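Long-range contact in serine protease pet (Escherichia coli, PDB 4OM9), which is a secreted autotransporter enterotoxin of enteroaggregative strains, a serine protease that probably acts by cleaving alpha-fodrin in host cells: residues I422-N427 with K441-T446. Sequence-based numbering, arbitrary orientation.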
ATOM      1  N   ILE A 422       9.151 -17.208 -14.913  1.00 28.09           N
ATOM      2  CA  ILE A 422       8.299 -17.477 -13.767  1.00 27.85           C
ATOM      3  C   ILE A 422       7.099 -16.511 -13.738  1.00 28.48           C
ATOM      4  O   ILE A 422       7.172 -15.332 -14.126  1.00 28.83           O
ATOM      5  CB  ILE A 422       9.119 -17.441 -12.446  1.00 27.04           C
ATOM      6  CG1 ILE A 422       8.240 -17.836 -11.249  1.00 26.86           C
ATOM      7  CG2 ILE A 422       9.832 -16.097 -12.252  1.00 26.95           C
ATOM      8  CD1 ILE A 422       9.008 -18.280 -10.021  1.00 26.12           C
ATOM      9  N   PHE A 423       5.966 -17.056 -13.333  1.00 29.34           N
ATOM     10  CA  PHE A 423       4.683 -16.398 -13.500  1.00 31.98           C
ATOM     11  C   PHE A 423       3.883 -16.708 -12.262  1.00 31.29           C
ATOM     12  O   PHE A 423       3.885 -17.844 -11.791  1.00 31.14           O
ATOM     13  CB  PHE A 423       3.967 -16.878 -14.773  1.00 32.56           C
ATOM     14  CG  PHE A 423       4.794 -16.720 -16.024  1.00 34.17           C
ATOM     15  CD1 PHE A 423       5.758 -17.670 -16.367  1.00 30.76           C
ATOM     16  CD2 PHE A 423       4.629 -15.609 -16.846  1.00 35.40           C
ATOM     17  CE1 PHE A 423       6.549 -17.505 -17.502  1.00 34.52           C
ATOM     18  CE2 PHE A 423       5.413 -15.439 -17.983  1.00 33.03           C
ATOM     19  CZ  PHE A 423       6.369 -16.388 -18.310  1.00 34.56           C
ATOM     20  N   PHE A 424       3.230 -15.682 -11.722  1.00 29.76           N
ATOM     21  CA  PHE A 424       2.493 -15.795 -10.486  1.00 29.75           C
ATOM     22  C   PHE A 424       1.062 -15.388 -10.751  1.00 30.78           C
ATOM     23  O   PHE A 424       0.833 -14.212 -10.998  1.00 31.32           O
ATOM     24  CB  PHE A 424       3.068 -14.885  -9.403  1.00 29.35           C
ATOM     25  CG  PHE A 424       4.577 -14.935  -9.253  1.00 28.49           C
ATOM     26  CD1 PHE A 424       5.403 -14.255 -10.131  1.00 28.48           C
ATOM     27  CD2 PHE A 424       5.155 -15.595  -8.181  1.00 27.77           C
ATOM     28  CE1 PHE A 424       6.787 -14.297  -9.981  1.00 27.78           C
ATOM     29  CE2 PHE A 424       6.542 -15.620  -8.012  1.00 27.07           C
ATOM     30  CZ  PHE A 424       7.358 -14.988  -8.916  1.00 27.08           C
ATOM     31  N   THR A 425       0.106 -16.333 -10.737  1.00 31.13           N
ATOM     32  CA  THR A 425      -1.299 -15.947 -10.846  1.00 32.19           C
ATOM     33  C   THR A 425      -1.848 -15.487  -9.527  1.00 32.33           C
ATOM     34  O   THR A 425      -1.108 -15.202  -8.596  1.00 31.67           O
ATOM     35  CB  THR A 425      -2.257 -17.071 -11.270  1.00 32.68           C
ATOM     36  OG1 THR A 425      -1.608 -18.338 -11.210  1.00 35.01           O
ATOM     37  CG2 THR A 425      -2.879 -16.818 -12.621  1.00 33.65           C
ATOM     38  N   GLU A 426      -3.178 -15.515  -9.474  1.00 33.28           N
ATOM     39  CA  GLU A 426      -3.982 -15.084  -8.347  1.00 34.25           C
ATOM     40  C   GLU A 426      -3.417 -15.643  -7.052  1.00 32.88           C
ATOM     41  O   GLU A 426      -3.172 -16.851  -6.950  1.00 32.31           O
ATOM     42  CB  GLU A 426      -5.446 -15.527  -8.551  1.00 37.18           C
ATOM     43  CG  GLU A 426      -6.481 -14.814  -7.668  1.00 46.60           C
ATOM     44  CD  GLU A 426      -7.916 -15.314  -7.912  1.00 55.35           C
ATOM     45  OE1 GLU A 426      -8.746 -14.521  -8.400  1.00 56.60           O
ATOM     46  OE2 GLU A 426      -8.209 -16.500  -7.618  1.00 56.43           O
ATOM     47  N   ASN A 427      -3.172 -14.742  -6.103  1.00 32.83           N
ATOM     48  CA  ASN A 427      -2.662 -15.043  -4.760  1.00 32.17           C
ATOM     49  C   ASN A 427      -1.179 -15.385  -4.737  1.00 30.99           C
ATOM     50  O   ASN A 427      -0.557 -15.400  -3.671  1.00 30.45           O
ATOM     51  CB  ASN A 427      -3.478 -16.157  -4.103  1.00 32.35           C
ATOM     52  CG  ASN A 427      -4.917 -15.722  -3.792  1.00 36.18           C
ATOM     53  OD1 ASN A 427      -5.172 -14.565  -3.449  1.00 37.08           O
ATOM     54  ND2 ASN A 427      -5.856 -16.648  -3.922  1.00 40.78           N
ATOM     55  N   LYS A 441      13.699  -8.328 -16.904  1.00 26.57           N
ATOM     56  CA  LYS A 441      13.174  -7.238 -17.681  1.00 26.97           C
ATOM     57  C   LYS A 441      11.838  -6.809 -17.031  1.00 30.78           C
ATOM     58  O   LYS A 441      11.563  -5.621 -16.871  1.00 30.85           O
ATOM     59  CB  LYS A 441      12.974  -7.682 -19.121  1.00 30.63           C
ATOM     60  CG  LYS A 441      12.748  -6.582 -20.121  1.00 37.99           C
ATOM     61  CD  LYS A 441      13.983  -6.365 -20.996  1.00 44.60           C
ATOM     62  CE  LYS A 441      13.586  -5.651 -22.287  1.00 54.78           C
ATOM     63  NZ  LYS A 441      12.591  -4.543 -22.041  1.00 54.21           N
ATOM     64  N   LYS A 442      11.031  -7.807 -16.646  1.00 37.69           N
ATOM     65  CA  LYS A 442       9.718  -7.620 -16.014  1.00 36.53           C
ATOM     66  C   LYS A 442       9.373  -8.813 -15.110  1.00 36.49           C
ATOM     67  O   LYS A 442       9.577  -9.963 -15.502  1.00 34.06           O
ATOM     68  CB  LYS A 442       8.615  -7.448 -17.068  1.00 37.05           C
ATOM     69  CG  LYS A 442       8.508  -6.055 -17.654  1.00 42.17           C
ATOM     70  CD  LYS A 442       7.342  -5.920 -18.626  1.00 43.79           C
ATOM     71  CE  LYS A 442       7.630  -6.588 -19.968  1.00 49.46           C
ATOM     72  NZ  LYS A 442       6.762  -6.032 -21.047  1.00 58.94           N
ATOM     73  N   ILE A 443       8.869  -8.551 -13.903  1.00 30.46           N
ATOM     74  CA  ILE A 443       8.322  -9.639 -13.096  1.00 31.21           C
ATOM     75  C   ILE A 443       6.863  -9.865 -13.461  1.00 31.38           C
ATOM     76  O   ILE A 443       6.063  -8.927 -13.406  1.00 29.43           O
ATOM     77  CB  ILE A 443       8.379  -9.368 -11.598  1.00 30.27           C
ATOM     78  CG1 ILE A 443       9.788  -9.047 -11.154  1.00 29.04           C
ATOM     79  CG2 ILE A 443       7.836 -10.573 -10.840  1.00 27.37           C
ATOM     80  CD1 ILE A 443       9.829  -7.990 -10.011  1.00 30.08           C
ATOM     81  N   ALA A 444       6.508 -11.097 -13.818  1.00 29.05           N
ATOM     82  CA  ALA A 444       5.133 -11.390 -14.195  1.00 28.41           C
ATOM     83  C   ALA A 444       4.271 -11.806 -12.996  1.00 29.82           C
ATOM     84  O   ALA A 444       4.019 -13.003 -12.765  1.00 29.27           O
ATOM     85  CB  ALA A 444       5.097 -12.454 -15.263  1.00 28.84           C
ATOM     86  N   ALA A 445       3.794 -10.791 -12.265  1.00 25.06           N
ATOM     87  CA  ALA A 445       3.032 -10.966 -11.038  1.00 24.11           C
ATOM     88  C   ALA A 445       1.683 -10.345 -11.248  1.00 24.44           C
ATOM     89  O   ALA A 445       1.636  -9.248 -11.793  1.00 25.52           O
ATOM     90  CB  ALA A 445       3.757 -10.314  -9.873  1.00 24.19           C
ATOM     91  N   THR A 446       0.586 -11.021 -10.868  1.00 31.02           N
ATOM     92  CA  THR A 446      -0.736 -10.403 -11.050  1.00 33.10           C
ATOM     93  C   THR A 446      -1.166  -9.597  -9.850  1.00 31.01           C
ATOM     94  O   THR A 446      -1.921  -8.667  -9.998  1.00 32.16           O
ATOM     95  CB  THR A 446      -1.877 -11.424 -11.354  1.00 36.06           C
ATOM     96  OG1 THR A 446      -2.100 -12.298 -10.231  1.00 34.98           O
ATOM     97  CG2 THR A 446      -1.497 -12.255 -12.487  1.00 36.85           C
TER
HETATM   98  O   HOH W   1       8.549 -13.168 -13.783  1.00 30.72           O
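Phe424 joins Ala444 and Thr446 through two parallel-strand hydrogen bonds, its backbone N giving to Ala444 O (3.0 Å) and its O receiving from Thr446 N (3.2 Å, bent to 143° at the hydrogen). One step earlier the direct bond is replaced by a water, which donates to Ile422 O and accepts from Ala444 N at 2.9 Å. Ala444 sits at the centre of an inverse gamma turn, and the water satisfies the two backbone groups where the strands part.

Apolar packing lies on both faces. The short Ala444 side chain ends at CB, and this methyl meets Phe423 CD2 (3.6 Å) beside Ile422 O. On the other face Phe424 CE1 meets Ile443 CG2 at 4.0 Å.

Carbonyl oxygens take further contacts from carbon. Ala444 O receives a CA-H...O contact from Phe423 and lies at the edge of the Phe424 ring, whose CG stands beside its own backbone N (chi1 -47°). Thr446 uses both branches: CG2 lies 3.4 Å from Phe424 O, while OG1 packs 3.3 Å from Thr425 C.

On its other edge 422-427 bonds strand 397-399 through the backbones of Phe423 and Thr425, and Tyr473 touches Ile443 and Ala445. Such parallel pairing of successive coils is characteristic of the right-handed beta-helix of autotransporter passenger domains.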